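Local structure of glycerol kinase, putative (Plasmodium falciparum, 2W41) at residues Ile85-Glu90 / Val188-Arg193; Arg89-Ile94 / Tyr104-Trp109; Ile94-Thr99 / Asp163-Ile168. The protein is an FGGY-family kinase that probably catalyses the ATP-dependent phosphorylation of glycerol to sn-glycerol 3-phosphate. All blocks are in the same frame, centred on the assembly; numbering follows the deposited sequence.

Interaction 1. Residues Ile85-Glu90 / Val188-Arg193. With EDO (1,2-ethanediol), chain U; EDO (1,2-ethanediol), chain T.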
loop_
_atom_site.group_PDB
_atom_site.type_symbol
_atom_site.label_atom_id
_atom_site.label_comp_id
_atom_site.label_asym_id
_atom_site.label_seq_id
_atom_site.Cartn_x
_atom_site.Cartn_y
_atom_site.Cartn_z
ATOM N N ILE B 85 -12.288 34.921 26.907
ATOM C CA ILE B 85 -10.988 34.414 26.445
ATOM C C ILE B 85 -10.923 32.866 26.320
ATOM O O ILE B 85 -11.291 32.129 27.247
ATOM C CB ILE B 85 -9.814 34.970 27.305
ATOM C CG1 ILE B 85 -9.612 36.452 26.985
ATOM C CG2 ILE B 85 -8.522 34.187 27.019
ATOM C CD1 ILE B 85 -9.059 37.241 28.055
ATOM N N THR B 86 -10.500 32.407 25.148
ATOM C CA THR B 86 -10.118 31.029 24.955
ATOM C C THR B 86 -8.733 31.012 24.275
ATOM O O THR B 86 -8.237 32.043 23.809
ATOM C CB THR B 86 -11.207 30.234 24.201
ATOM O OG1 THR B 86 -10.942 28.821 24.287
ATOM C CG2 THR B 86 -11.359 30.677 22.735
ATOM N N ASN B 87 -8.096 29.847 24.256
ATOM C CA ASN B 87 -6.615 29.763 24.116
ATOM C C ASN B 87 -6.104 28.353 23.983
ATOM O O ASN B 87 -6.654 27.411 24.630
ATOM C CB ASN B 87 -5.908 30.422 25.305
ATOM C CG ASN B 87 -6.013 29.599 26.590
ATOM O OD1 ASN B 87 -5.043 28.897 27.000
ATOM N ND2 ASN B 87 -7.163 29.694 27.258
ATOM N N GLN B 88 -5.079 28.219 23.119
ATOM C CA GLN B 88 -4.140 27.072 23.094
ATOM C C GLN B 88 -3.724 26.767 24.527
ATOM O O GLN B 88 -3.210 27.644 25.235
ATOM C CB GLN B 88 -2.906 27.369 22.243
ATOM C CG GLN B 88 -2.177 28.665 22.614
ATOM C CD GLN B 88 -0.695 28.710 22.138
ATOM O OE1 GLN B 88 0.007 27.701 22.152
ATOM N NE2 GLN B 88 -0.238 29.882 21.724
ATOM N N ARG B 89 -3.997 25.539 24.956
ATOM C CA ARG B 89 -3.730 25.082 26.322
ATOM C C ARG B 89 -2.274 24.597 26.482
ATOM O O ARG B 89 -1.523 24.482 25.484
ATOM C CB ARG B 89 -4.740 23.972 26.681
ATOM C CG ARG B 89 -6.216 24.337 26.438
ATOM C CD ARG B 89 -7.115 23.137 26.568
ATOM N NE ARG B 89 -6.777 22.080 25.605
ATOM C CZ ARG B 89 -7.244 20.825 25.640
ATOM N NH1 ARG B 89 -8.108 20.421 26.547
ATOM N NH2 ARG B 89 -6.857 19.953 24.731
ATOM N N GLU B 90 -1.869 24.310 27.720
ATOM C CA GLU B 90 -0.589 23.619 28.009
ATOM C C GLU B 90 0.656 24.499 27.764
ATOM O O GLU B 90 1.515 24.602 28.634
ATOM C CB GLU B 90 -0.535 22.297 27.234
ATOM C CG GLU B 90 -1.546 21.295 27.772
ATOM C CD GLU B 90 -2.261 20.522 26.713
ATOM O OE1 GLU B 90 -1.664 20.312 25.646
ATOM O OE2 GLU B 90 -3.429 20.113 26.936
ATOM N N VAL B 188 -10.460 26.516 35.732
ATOM C CA VAL B 188 -10.339 25.094 36.002
ATOM C C VAL B 188 -9.821 24.219 34.856
ATOM O O VAL B 188 -9.128 23.237 35.104
ATOM C CB VAL B 188 -11.700 24.493 36.530
ATOM C CG1 VAL B 188 -11.879 24.868 37.993
ATOM C CG2 VAL B 188 -12.905 24.940 35.701
ATOM N N THR B 189 -10.191 24.548 33.621
ATOM C CA THR B 189 -9.893 23.711 32.456
ATOM C C THR B 189 -8.421 23.826 32.041
ATOM O O THR B 189 -7.783 22.808 31.766
ATOM C CB THR B 189 -10.843 24.030 31.263
ATOM O OG1 THR B 189 -10.591 25.360 30.796
ATOM C CG2 THR B 189 -12.296 23.901 31.697
ATOM N N ASN B 190 -7.901 25.057 32.021
ATOM C CA ASN B 190 -6.480 25.358 31.845
ATOM C C ASN B 190 -5.623 24.777 33.008
ATOM O O ASN B 190 -4.636 24.072 32.768
ATOM C CB ASN B 190 -6.256 26.873 31.702
ATOM C CG ASN B 190 -6.541 27.404 30.267
ATOM O OD1 ASN B 190 -5.820 27.099 29.324
ATOM N ND2 ASN B 190 -7.589 28.236 30.128
ATOM N N ALA B 191 -6.008 25.061 34.268
ATOM C CA ALA B 191 -5.376 24.466 35.432
ATOM C C ALA B 191 -5.231 22.941 35.263
ATOM O O ALA B 191 -4.231 22.352 35.679
ATOM C CB ALA B 191 -6.161 24.767 36.632
ATOM N N SER B 192 -6.214 22.297 34.663
ATOM C CA SER B 192 -6.168 20.861 34.528
ATOM C C SER B 192 -5.085 20.405 33.524
ATOM O O SER B 192 -4.866 19.212 33.408
ATOM C CB SER B 192 -7.540 20.299 34.109
ATOM O OG SER B 192 -7.951 20.797 32.824
ATOM N N ARG B 193 -4.427 21.321 32.806
ATOM C CA ARG B 193 -3.500 20.946 31.741
ATOM C C ARG B 193 -2.032 21.300 32.095
ATOM O O ARG B 193 -1.226 21.567 31.216
ATOM C CB ARG B 193 -3.901 21.654 30.436
ATOM C CG ARG B 193 -5.422 21.646 30.082
ATOM C CD ARG B 193 -6.037 20.236 29.873
ATOM N NE ARG B 193 -5.397 19.534 28.767
ATOM C CZ ARG B 193 -5.842 18.390 28.240
ATOM N NH1 ARG B 193 -6.972 17.849 28.694
ATOM N NH2 ARG B 193 -5.203 17.799 27.230
HETATM C C1 EDO U . -3.670 21.597 23.537
HETATM O O1 EDO U . -4.275 20.322 23.339
HETATM C C2 EDO U . -4.324 22.577 22.578
HETATM O O2 EDO U . -5.004 23.508 23.425
HETATM C C1 EDO T . -1.978 17.164 23.252
HETATM O O1 EDO T . -2.415 18.139 24.182
HETATM C C2 EDO T . -2.544 15.848 23.749
HETATM O O2 EDO T . -2.121 15.594 25.099
#
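Glu90 and Arg193 bring the two backbones together, their CA atoms 5.4 Å apart, where the loop leaving strand 77-87 passes the end of the short helix 188-191. Arg193 grips Glu90 side-on: NE gives a 2.7 Å bond to Glu90 OE2 and NH2 a second to the same oxygen, at 2.9 Å. The NE bond uses the anti lone pair of OE2, whereas NH2 arrives on the syn side, well out of the carboxylate plane; both lie close to the guanidinium plane. Bends at chi2 and chi3 (-62° and -61°) bring the guanidinium of Arg193 to the carboxylate of Glu90; nearer the backbone, its CB packs on Glu90 CG. Across one face of this guanidinium lies that of Arg89, stacked at 3.8 Å between centres with the planes 20° apart. The nearness of the two like charges is probably offset by Glu90 and by Glu312, which forms salt bridges to NH1 of both arginines. Arg89 also bonds an ethanediol, probably from the crystallisation liquor: its backbone N and NE both donate to O2 and NH2 donates to O1. Further along, the side chains of Asn87 and Asn190 come near each other. This buried junction in the N-terminal domain is bordered by helix 171-179 beside the two asparagines, by helix 252-259 beside Arg89, and by strand 294-299, on which Arg193 rests through Ile294.

Interaction 2. Residues Arg89-Ile94 / Tyr104-Trp109. With EDO (1,2-ethanediol), chain U; EDO (1,2-ethanediol), chain T.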
loop_
_atom_site.group_PDB
_atom_site.type_symbol
_atom_site.label_atom_id
_atom_site.label_comp_id
_atom_site.label_asym_id
_atom_site.label_seq_id
_atom_site.Cartn_x
_atom_site.Cartn_y
_atom_site.Cartn_z
ATOM N N ARG B 89 -3.997 25.539 24.956
ATOM C CA ARG B 89 -3.730 25.082 26.322
ATOM C C ARG B 89 -2.274 24.597 26.482
ATOM O O ARG B 89 -1.523 24.482 25.484
ATOM C CB ARG B 89 -4.740 23.972 26.681
ATOM C CG ARG B 89 -6.216 24.337 26.438
ATOM C CD ARG B 89 -7.115 23.137 26.568
ATOM N NE ARG B 89 -6.777 22.080 25.605
ATOM C CZ ARG B 89 -7.244 20.825 25.640
ATOM N NH1 ARG B 89 -8.108 20.421 26.547
ATOM N NH2 ARG B 89 -6.857 19.953 24.731
ATOM N N GLU B 90 -1.869 24.310 27.720
ATOM C CA GLU B 90 -0.589 23.619 28.009
ATOM C C GLU B 90 0.656 24.499 27.764
ATOM O O GLU B 90 1.515 24.602 28.634
ATOM C CB GLU B 90 -0.535 22.297 27.234
ATOM C CG GLU B 90 -1.546 21.295 27.772
ATOM C CD GLU B 90 -2.261 20.522 26.713
ATOM O OE1 GLU B 90 -1.664 20.312 25.646
ATOM O OE2 GLU B 90 -3.429 20.113 26.936
ATOM N N THR B 91 0.742 25.134 26.592
ATOM C CA THR B 91 1.690 26.234 26.338
ATOM C C THR B 91 1.892 27.115 27.561
ATOM O O THR B 91 0.920 27.549 28.184
ATOM C CB THR B 91 1.265 27.080 25.105
ATOM O OG1 THR B 91 1.344 26.251 23.941
ATOM C CG2 THR B 91 2.145 28.330 24.919
ATOM N N VAL B 92 3.168 27.338 27.917
ATOM C CA VAL B 92 3.502 27.985 29.194
ATOM C C VAL B 92 4.457 29.176 29.063
ATOM O O VAL B 92 5.407 29.143 28.270
ATOM C CB VAL B 92 3.960 26.936 30.299
ATOM C CG1 VAL B 92 5.361 26.330 30.002
ATOM C CG2 VAL B 92 3.889 27.555 31.739
ATOM N N ILE B 93 4.226 30.211 29.854
ATOM C CA ILE B 93 5.156 31.316 29.973
ATOM C C ILE B 93 5.471 31.547 31.433
ATOM O O ILE B 93 4.607 31.387 32.308
ATOM C CB ILE B 93 4.604 32.631 29.389
ATOM C CG1 ILE B 93 4.094 32.408 27.966
ATOM C CG2 ILE B 93 5.653 33.752 29.395
ATOM C CD1 ILE B 93 2.783 33.130 27.681
ATOM N N ILE B 94 6.738 31.904 31.690
ATOM C CA ILE B 94 7.140 32.412 32.995
ATOM C C ILE B 94 7.572 33.838 32.810
ATOM O O ILE B 94 8.327 34.135 31.878
ATOM C CB ILE B 94 8.240 31.572 33.666
ATOM C CG1 ILE B 94 7.813 30.093 33.694
ATOM C CG2 ILE B 94 8.480 32.125 35.110
ATOM C CD1 ILE B 94 8.737 29.148 34.492
ATOM N N TYR B 104 11.469 34.105 29.523
ATOM C CA TYR B 104 11.725 33.197 28.395
ATOM C C TYR B 104 10.453 33.172 27.539
ATOM O O TYR B 104 9.341 33.423 28.023
ATOM C CB TYR B 104 12.061 31.783 28.895
ATOM C CG TYR B 104 12.719 30.842 27.894
ATOM C CD1 TYR B 104 14.123 30.743 27.803
ATOM C CD2 TYR B 104 11.959 30.034 27.054
ATOM C CE1 TYR B 104 14.723 29.866 26.924
ATOM C CE2 TYR B 104 12.550 29.164 26.146
ATOM C CZ TYR B 104 13.941 29.078 26.087
ATOM O OH TYR B 104 14.542 28.226 25.176
ATOM N N ASN B 105 10.632 32.857 26.263
ATOM C CA ASN B 105 9.530 32.581 25.363
ATOM C C ASN B 105 8.519 31.621 25.922
ATOM O O ASN B 105 8.785 30.901 26.899
ATOM C CB ASN B 105 10.067 31.992 24.073
ATOM C CG ASN B 105 10.551 33.042 23.131
ATOM O OD1 ASN B 105 11.028 32.724 22.055
ATOM N ND2 ASN B 105 10.439 34.306 23.531
ATOM N N ALA B 106 7.347 31.611 25.296
ATOM C CA ALA B 106 6.359 30.584 25.575
ATOM C C ALA B 106 6.919 29.278 25.006
ATOM O O ALA B 106 7.562 29.282 23.958
ATOM C CB ALA B 106 5.015 30.961 24.930
ATOM N N ILE B 107 6.709 28.168 25.709
ATOM C CA ILE B 107 7.084 26.850 25.193
ATOM C C ILE B 107 5.780 26.144 24.819
ATOM O O ILE B 107 4.974 25.770 25.667
ATOM C CB ILE B 107 7.994 25.996 26.199
ATOM C CG1 ILE B 107 9.311 26.698 26.536
ATOM C CG2 ILE B 107 8.330 24.630 25.631
ATOM C CD1 ILE B 107 10.259 25.892 27.543
ATOM N N VAL B 108 5.582 25.977 23.525
ATOM C CA VAL B 108 4.327 25.500 22.975
ATOM C C VAL B 108 4.050 24.043 23.386
ATOM O O VAL B 108 4.970 23.261 23.549
ATOM C CB VAL B 108 4.306 25.719 21.435
ATOM C CG1 VAL B 108 2.930 25.431 20.846
ATOM C CG2 VAL B 108 4.702 27.127 21.125
ATOM N N TRP B 109 2.779 23.694 23.606
ATOM C CA TRP B 109 2.384 22.312 23.923
ATOM C C TRP B 109 2.985 21.255 22.977
ATOM O O TRP B 109 3.138 20.058 23.343
ATOM C CB TRP B 109 0.859 22.210 23.845
ATOM C CG TRP B 109 0.222 22.580 22.482
ATOM C CD1 TRP B 109 0.016 23.859 21.962
ATOM C CD2 TRP B 109 -0.319 21.665 21.520
ATOM N NE1 TRP B 109 -0.589 23.766 20.733
ATOM C CE2 TRP B 109 -0.832 22.438 20.451
ATOM C CE3 TRP B 109 -0.414 20.269 21.459
ATOM C CZ2 TRP B 109 -1.447 21.858 19.332
ATOM C CZ3 TRP B 109 -1.040 19.687 20.350
ATOM C CH2 TRP B 109 -1.537 20.498 19.284
HETATM C C1 EDO U . -3.670 21.597 23.537
HETATM O O1 EDO U . -4.275 20.322 23.339
HETATM C C2 EDO U . -4.324 22.577 22.578
HETATM O O2 EDO U . -5.004 23.508 23.425
HETATM C C1 EDO T . -1.978 17.164 23.252
HETATM O O1 EDO T . -2.415 18.139 24.182
HETATM C C2 EDO T . -2.544 15.848 23.749
HETATM O O2 EDO T . -2.121 15.594 25.099
HETATM O O HOH W 1 8.619 31.474 29.667
#
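Thr91 and Trp109 meet where the two chains, running nearly antiparallel, lie beside their one beta bridge. The threonine OG1 stands beside its own backbone N, anti to the carbonyl carbon (chi1 -65°), and from there accepts the backbone N-H of Trp109 at 3.0 Å. The same oxygen lies in the plane of the indole at its edge, 3.4 Å from Trp109 CD1, and is also bonded to Gln88 OE1. Trp109 has its CG between backbone N and carbonyl carbon (chi1 59°), which sets the indole edge at Thr91 OG1; one ring face receives C1 of an ethanediol and NE1 bonds Thr17, while CB packs against Glu90 CB. Beyond Thr91, Val92 and Ile107 form an antiparallel hydrogen-bonded pair. Ile107 N reaches Val92 O at 3.0 Å in the carbonyl plane, but Val92 N, 3.3 Å from Ile107 O, stands 40° out of that oxygen's plane. Ile93 then lays its CG1 on Ala106 CB at 3.5 Å, and a water joins Ile94 N to Tyr104 O. With two backbone bonds and a water holding the rest, the Thr91 hydroxyl, gripped by Trp109 N-H and Gln88, fixes how the chain turns into the indole past the bridge.

Interaction 3. Residues Ile94-Thr99 / Asp163-Ile168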
loop_
_atom_site.group_PDB
_atom_site.type_symbol
_atom_site.label_atom_id
_atom_site.label_comp_id
_atom_site.label_asym_id
_atom_site.label_seq_id
_atom_site.Cartn_x
_atom_site.Cartn_y
_atom_site.Cartn_z
ATOM N N ILE B 94 6.738 31.904 31.690
ATOM C CA ILE B 94 7.140 32.412 32.995
ATOM C C ILE B 94 7.572 33.838 32.810
ATOM O O ILE B 94 8.327 34.135 31.878
ATOM C CB ILE B 94 8.240 31.572 33.666
ATOM C CG1 ILE B 94 7.813 30.093 33.694
ATOM C CG2 ILE B 94 8.480 32.125 35.110
ATOM C CD1 ILE B 94 8.737 29.148 34.492
ATOM N N TRP B 95 7.049 34.727 33.662
ATOM C CA TRP B 95 7.421 36.145 33.582
ATOM C C TRP B 95 7.657 36.824 34.930
ATOM O O TRP B 95 7.497 36.227 35.995
ATOM C CB TRP B 95 6.435 36.966 32.721
ATOM C CG TRP B 95 5.035 37.113 33.277
ATOM C CD1 TRP B 95 4.556 38.127 34.078
ATOM C CD2 TRP B 95 3.934 36.221 33.049
ATOM N NE1 TRP B 95 3.232 37.909 34.373
ATOM C CE2 TRP B 95 2.822 36.746 33.760
ATOM C CE3 TRP B 95 3.783 35.016 32.330
ATOM C CZ2 TRP B 95 1.560 36.107 33.757
ATOM C CZ3 TRP B 95 2.532 34.380 32.328
ATOM C CH2 TRP B 95 1.441 34.932 33.033
ATOM N N ASP B 96 8.041 38.092 34.855
ATOM C CA ASP B 96 8.239 38.912 36.012
ATOM C C ASP B 96 6.945 39.588 36.477
ATOM O O ASP B 96 6.321 40.391 35.762
ATOM C CB ASP B 96 9.327 39.934 35.719
ATOM C CG ASP B 96 9.679 40.765 36.925
ATOM O OD1 ASP B 96 9.879 40.177 38.005
ATOM O OD2 ASP B 96 9.758 42.004 36.796
ATOM N N ARG B 97 6.556 39.260 37.697
ATOM C CA ARG B 97 5.327 39.769 38.283
ATOM C C ARG B 97 5.138 41.293 38.264
ATOM O O ARG B 97 3.995 41.751 38.252
ATOM C CB ARG B 97 5.202 39.247 39.709
ATOM C CG ARG B 97 3.949 39.674 40.420
ATOM C CD ARG B 97 3.948 39.130 41.836
ATOM N NE ARG B 97 4.070 37.663 41.886
ATOM C CZ ARG B 97 3.055 36.796 41.801
ATOM N NH1 ARG B 97 1.789 37.217 41.636
ATOM N NH2 ARG B 97 3.318 35.491 41.896
ATOM N N ILE B 98 6.230 42.072 38.293
ATOM C CA ILE B 98 6.113 43.542 38.417
ATOM C C ILE B 98 6.366 44.335 37.130
ATOM O O ILE B 98 5.764 45.379 36.940
ATOM C CB ILE B 98 6.893 44.176 39.643
ATOM C CG1 ILE B 98 6.956 43.230 40.840
ATOM C CG2 ILE B 98 6.198 45.460 40.125
ATOM C CD1 ILE B 98 8.050 43.635 41.862
ATOM N N THR B 99 7.267 43.863 36.276
ATOM C CA THR B 99 7.510 44.470 34.953
ATOM C C THR B 99 6.733 43.763 33.808
ATOM O O THR B 99 6.560 44.305 32.714
ATOM C CB THR B 99 9.020 44.474 34.606
ATOM O OG1 THR B 99 9.490 43.135 34.364
ATOM C CG2 THR B 99 9.846 45.106 35.728
ATOM N N ASP B 163 12.144 33.184 45.051
ATOM C CA ASP B 163 11.935 34.413 45.831
ATOM C C ASP B 163 10.500 34.961 45.790
ATOM O O ASP B 163 10.149 35.828 46.595
ATOM C CB ASP B 163 13.000 35.495 45.520
ATOM C CG ASP B 163 12.872 36.090 44.119
ATOM O OD1 ASP B 163 11.820 35.881 43.472
ATOM O OD2 ASP B 163 13.829 36.796 43.668
ATOM N N GLY B 164 9.685 34.449 44.854
ATOM C CA GLY B 164 8.258 34.767 44.782
ATOM C C GLY B 164 7.867 35.909 43.856
ATOM O O GLY B 164 6.720 36.405 43.940
ATOM N N THR B 165 8.791 36.313 42.966
ATOM C CA THR B 165 8.584 37.494 42.116
ATOM C C THR B 165 8.294 37.132 40.648
ATOM O O THR B 165 8.262 38.010 39.765
ATOM C CB THR B 165 9.781 38.534 42.214
ATOM O OG1 THR B 165 10.966 38.014 41.574
ATOM C CG2 THR B 165 10.082 38.906 43.688
ATOM N N ALA B 166 8.094 35.848 40.387
ATOM C CA ALA B 166 7.725 35.397 39.056
ATOM C C ALA B 166 6.296 34.861 39.043
ATOM O O ALA B 166 5.728 34.555 40.108
ATOM C CB ALA B 166 8.726 34.357 38.505
ATOM N N VAL B 167 5.719 34.824 37.824
ATOM C CA VAL B 167 4.433 34.183 37.512
ATOM C C VAL B 167 4.622 33.062 36.500
ATOM O O VAL B 167 5.256 33.243 35.449
ATOM C CB VAL B 167 3.417 35.174 36.922
ATOM C CG1 VAL B 167 2.040 34.477 36.721
ATOM C CG2 VAL B 167 3.300 36.421 37.795
ATOM N N ILE B 168 4.071 31.907 36.833
ATOM C CA ILE B 168 3.888 30.828 35.875
ATOM C C ILE B 168 2.415 30.812 35.314
ATOM O O ILE B 168 1.421 30.570 36.035
ATOM C CB ILE B 168 4.252 29.458 36.518
ATOM C CG1 ILE B 168 5.572 29.556 37.319
ATOM C CG2 ILE B 168 4.225 28.302 35.444
ATOM C CD1 ILE B 168 5.969 28.236 38.079
#
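A two-stranded antiparallel ribbon forms here from strands 92-96 and 166-170, whose short segments approach to 4.6 Å at 153° between their directions. Within this part of the ribbon Trp95 and Val167 form a hydrogen-bonded pair: Trp95 N donates to Val167 O and Val167 N to Trp95 O, each at 2.9 Å. The first donor lies in the carbonyl plane, the second is tilted from it. On the same side of the ribbon the two side chains meet in a CH-pi contact, with Val167 CB 3.8 Å from the centroid of the indole's five-membered ring and nearly above it. Trp95 CG sits between its backbone N and carbonyl carbon (chi1 67°), which swings the indole over the neighbouring strand; Val167 CG1 touches CZ2 at 3.4 Å. The non-hydrogen-bonded pair Ile94 and Ile168 occupies the other side, where Ile94 CG2 also reaches Ala166 CB.

Past the last bridge, Arg97 N continues the bonding to Thr165 O at 3.0 Å. Its side chain leaves extended, and a bend at chi3 (-57°) turns one guanidinium face onto Val167 CG2, while NH2 makes a weak bond to Ala166 O. At this one end of the ribbon, aspartates brace both chains. Asp96 OD2 takes both N and OG1 of Thr99 in an Asx motif, and Asp163 OD1 takes N and OG1 of Thr165 in an Asx turn, from one face of its carboxylate. Gly164, with positive phi, ends helix 155-163 between these last two residues. Lys160 of that helix pairs with Asp96 OD1 and also bonds Thr165 OG1. Ile157 and Ile161 of helix 155-163 pack against Ile94, and Trp174 and Phe177 of helix 171-179 meet the indole of Trp95.

Overall arrangement
All three contacts belong to the N-terminal FGGY domain. Their first segments run on successively from strand 77-87 of the mixed six-stranded sheet, while the segments of interactions 2 and 3 alternate along the chain. Interactions 1 and 2 share Arg89, Glu90 and both ethanediol molecules, with centres about 12 Å apart; interactions 2 and 3 share Ile94, lie about 14 Å apart and touch through Val92 and Ile168. Strand 92-96 bonds Ile107 from one edge, at Val92, and strand 166-170 from the other. One short continuous run of chain therefore connects the six-stranded sheet and the Trp109 region, about 9 Å from the bound ADP, with the outer ribbon of interaction 3, about 27 Å from the chain's centre.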